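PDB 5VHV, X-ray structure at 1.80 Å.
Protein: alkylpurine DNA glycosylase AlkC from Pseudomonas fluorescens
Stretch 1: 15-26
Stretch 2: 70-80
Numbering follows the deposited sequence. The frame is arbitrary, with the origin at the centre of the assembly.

Stretch 1, residues 15-26: QHIASEMTAVYP
Stretch 2, residues 70-80: TLLYALAPRLN

Residues 15-24 form the end of a helix that begins earlier in the chain, and 70-75 belong to a second such helix. Their axes approach to 9.4 Å with N-to-C directions 117° apart. The closest pairs run in opposite order along the two chains: CA-CA distances are 6.3 Å for V24-L71, 6.5 Å for M21-L75, 6.5 Å for E20-R78 and 7.1 Å for I17-L79. Residues 76-78 keep helical phi/psi; L79 (-78/140) turns extended, as does Y25 (-148/86).

The apolar contacts gather round L71 (m, t) and L75 (t, p). M21, with all three chi angles m, points its CA-CB bond sideways, yet its folded end brings SD to 3.7 Å from L75 CD2. Y25, chi1 t, lays a ring face against L71: L71 CD1 sits 3.9 Å from the Y25 ring centroid, 28° off the normal, a CH-pi contact. V24 (m) places CG1 3.8 Å from A74 CB and 3.5 Å from R78 CD.

E20 (m, m, chi3 -35°) curls so that OE1 accepts from R78 NE at 2.6 Å (157°), a salt bridge, and weakly from R78 NH2 at 3.1 Å. R78 (m, t, p, chi4 101°) meets OE1 edge-on, while A23 CB covers one guanidinium face, 3.3 Å from R78 NH2.

H16 (t, chi2 77°) directs NE2 to N80 N, a weak 3.3 Å hydrogen bond (149°).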

# COMPACT_ATOMS: atom_id res chain seq x y z
N GLN A 15 5.64 -25.80 14.75
CA GLN A 15 5.80 -27.25 14.65
C GLN A 15 5.75 -27.71 13.20
O GLN A 15 6.50 -28.61 12.81
CB GLN A 15 4.73 -27.95 15.49
CG GLN A 15 4.93 -27.73 16.98
CD GLN A 15 3.75 -28.16 17.82
OE1 GLN A 15 2.66 -28.44 17.31
NE2 GLN A 15 3.97 -28.20 19.13
N HIS A 16 4.88 -27.09 12.39
CA HIS A 16 4.83 -27.42 10.97
C HIS A 16 6.15 -27.07 10.28
O HIS A 16 6.68 -27.87 9.50
CB HIS A 16 3.64 -26.68 10.32
CG HIS A 16 3.77 -26.42 8.85
ND1 HIS A 16 3.57 -27.40 7.89
CD2 HIS A 16 3.97 -25.27 8.16
CE1 HIS A 16 3.70 -26.87 6.69
NE2 HIS A 16 3.94 -25.58 6.82
N ILE A 17 6.70 -25.89 10.58
CA ILE A 17 7.98 -25.49 10.00
C ILE A 17 9.06 -26.50 10.39
O ILE A 17 9.87 -26.92 9.55
CB ILE A 17 8.35 -24.06 10.45
CG1 ILE A 17 7.36 -23.03 9.88
CG2 ILE A 17 9.77 -23.69 9.97
CD1 ILE A 17 7.46 -21.65 10.51
N ALA A 18 9.11 -26.87 11.66
CA ALA A 18 10.12 -27.83 12.11
C ALA A 18 9.96 -29.18 11.41
O ALA A 18 10.95 -29.81 11.03
CB ALA A 18 10.04 -28.01 13.63
N SER A 19 8.72 -29.65 11.25
CA SER A 19 8.50 -30.94 10.60
C SER A 19 8.95 -30.91 9.15
O SER A 19 9.56 -31.87 8.65
CB SER A 19 7.03 -31.34 10.70
OG SER A 19 6.63 -31.43 12.06
N GLU A 20 8.65 -29.82 8.44
CA GLU A 20 9.07 -29.73 7.05
C GLU A 20 10.58 -29.54 6.95
O GLU A 20 11.20 -30.03 5.99
CB GLU A 20 8.31 -28.61 6.36
CG GLU A 20 6.79 -28.84 6.29
CD GLU A 20 6.40 -30.14 5.62
OE1 GLU A 20 7.07 -30.57 4.66
OE2 GLU A 20 5.40 -30.75 6.06
N MET A 21 11.19 -28.86 7.92
CA MET A 21 12.65 -28.78 7.94
C MET A 21 13.27 -30.16 8.13
O MET A 21 14.29 -30.48 7.50
CB MET A 21 13.14 -27.84 9.04
CG MET A 21 13.26 -26.38 8.65
SD MET A 21 14.45 -26.08 7.31
CE MET A 21 15.90 -26.95 7.84
N THR A 22 12.72 -30.96 9.04
CA THR A 22 13.20 -32.32 9.22
C THR A 22 13.05 -33.12 7.93
O THR A 22 13.90 -33.97 7.62
CB THR A 22 12.43 -32.99 10.37
OG1 THR A 22 12.88 -32.44 11.61
CG2 THR A 22 12.63 -34.50 10.38
N ALA A 23 11.99 -32.86 7.16
CA ALA A 23 11.80 -33.60 5.92
C ALA A 23 12.91 -33.29 4.92
O ALA A 23 13.36 -34.19 4.20
CB ALA A 23 10.43 -33.29 5.31
N VAL A 24 13.36 -32.04 4.85
CA VAL A 24 14.44 -31.70 3.91
C VAL A 24 15.82 -31.93 4.52
O VAL A 24 16.82 -32.00 3.78
CB VAL A 24 14.35 -30.25 3.39
CG1 VAL A 24 12.96 -29.96 2.83
CG2 VAL A 24 14.71 -29.23 4.45
N TYR A 25 15.91 -32.08 5.84
CA TYR A 25 17.19 -32.11 6.55
C TYR A 25 17.02 -33.03 7.74
O TYR A 25 16.70 -32.58 8.85
CB TYR A 25 17.59 -30.70 6.98
CG TYR A 25 18.87 -30.57 7.77
CD1 TYR A 25 19.96 -31.42 7.55
CD2 TYR A 25 19.00 -29.59 8.74
CE1 TYR A 25 21.13 -31.28 8.28
CE2 TYR A 25 20.17 -29.45 9.47
CZ TYR A 25 21.23 -30.29 9.23
OH TYR A 25 22.40 -30.13 9.98
N PRO A 26 17.23 -34.33 7.55
CA PRO A 26 16.87 -35.30 8.60
C PRO A 26 17.54 -35.04 9.94
O PRO A 26 16.93 -35.29 10.98
CB PRO A 26 17.30 -36.64 7.99
CG PRO A 26 17.12 -36.44 6.54
CD PRO A 26 17.49 -35.00 6.26
N THR A 70 20.54 -24.02 0.43
CA THR A 70 20.08 -25.20 -0.29
C THR A 70 18.89 -25.85 0.41
O THR A 70 17.90 -26.22 -0.24
CB THR A 70 21.23 -26.19 -0.45
OG1 THR A 70 22.23 -25.59 -1.29
CG2 THR A 70 20.77 -27.50 -1.09
N LEU A 71 18.95 -25.97 1.74
CA LEU A 71 17.82 -26.52 2.48
C LEU A 71 16.59 -25.63 2.35
O LEU A 71 15.46 -26.12 2.21
CB LEU A 71 18.15 -26.69 3.95
CG LEU A 71 19.36 -27.57 4.29
CD1 LEU A 71 19.54 -27.63 5.79
CD2 LEU A 71 19.20 -28.97 3.71
N LEU A 72 16.79 -24.32 2.44
CA LEU A 72 15.66 -23.40 2.42
C LEU A 72 15.00 -23.34 1.04
O LEU A 72 13.78 -23.14 0.94
CB LEU A 72 16.12 -22.03 2.89
CG LEU A 72 16.66 -21.96 4.34
CD1 LEU A 72 17.07 -20.53 4.65
CD2 LEU A 72 15.63 -22.44 5.38
N TYR A 73 15.78 -23.51 -0.03
CA TYR A 73 15.18 -23.68 -1.35
C TYR A 73 14.21 -24.86 -1.37
O TYR A 73 13.13 -24.77 -1.95
CB TYR A 73 16.25 -23.88 -2.42
CG TYR A 73 16.80 -22.64 -3.10
CD1 TYR A 73 17.33 -21.59 -2.36
CD2 TYR A 73 16.80 -22.53 -4.50
CE1 TYR A 73 17.86 -20.46 -2.99
CE2 TYR A 73 17.33 -21.42 -5.14
CZ TYR A 73 17.86 -20.38 -4.39
OH TYR A 73 18.39 -19.28 -5.03
N ALA A 74 14.61 -25.98 -0.76
CA ALA A 74 13.72 -27.14 -0.73
C ALA A 74 12.55 -26.94 0.21
O ALA A 74 11.46 -27.47 -0.03
CB ALA A 74 14.49 -28.40 -0.33
N LEU A 75 12.75 -26.14 1.27
CA LEU A 75 11.69 -25.90 2.23
C LEU A 75 10.57 -25.06 1.63
O LEU A 75 9.39 -25.27 1.94
CB LEU A 75 12.26 -25.22 3.47
CG LEU A 75 11.26 -24.99 4.62
CD1 LEU A 75 10.85 -26.30 5.25
CD2 LEU A 75 11.84 -24.01 5.65
N ALA A 76 10.90 -24.13 0.74
CA ALA A 76 9.92 -23.14 0.30
C ALA A 76 8.63 -23.75 -0.23
O ALA A 76 7.56 -23.36 0.26
CB ALA A 76 10.57 -22.21 -0.73
N PRO A 77 8.64 -24.71 -1.15
CA PRO A 77 7.37 -25.28 -1.65
C PRO A 77 6.62 -26.14 -0.64
O PRO A 77 5.45 -26.46 -0.87
CB PRO A 77 7.80 -26.11 -2.87
CG PRO A 77 9.24 -26.44 -2.61
CD PRO A 77 9.80 -25.23 -1.91
N ARG A 78 7.24 -26.53 0.47
CA ARG A 78 6.58 -27.34 1.49
C ARG A 78 5.79 -26.51 2.50
O ARG A 78 5.00 -27.09 3.26
CB ARG A 78 7.63 -28.17 2.25
CG ARG A 78 8.58 -28.94 1.34
CD ARG A 78 9.52 -29.83 2.13
NE ARG A 78 8.80 -30.89 2.80
CZ ARG A 78 8.72 -32.15 2.38
NH1 ARG A 78 9.36 -32.55 1.29
NH2 ARG A 78 8.00 -33.01 3.07
N LEU A 79 5.98 -25.19 2.52
CA LEU A 79 5.29 -24.33 3.48
C LEU A 79 3.86 -24.08 3.03
O LEU A 79 3.59 -23.90 1.84
CB LEU A 79 6.03 -23.01 3.64
CG LEU A 79 7.46 -23.12 4.17
CD1 LEU A 79 8.10 -21.75 4.30
CD2 LEU A 79 7.49 -23.82 5.50
N ASN A 80 2.94 -24.08 4.00
CA ASN A 80 1.51 -23.97 3.73
C ASN A 80 0.97 -22.54 3.78
O ASN A 80 -0.25 -22.36 3.77
CB ASN A 80 0.72 -24.84 4.71
CG ASN A 80 0.90 -24.45 6.18
OD1 ASN A 80 1.27 -23.32 6.51
ND2 ASN A 80 0.63 -25.40 7.07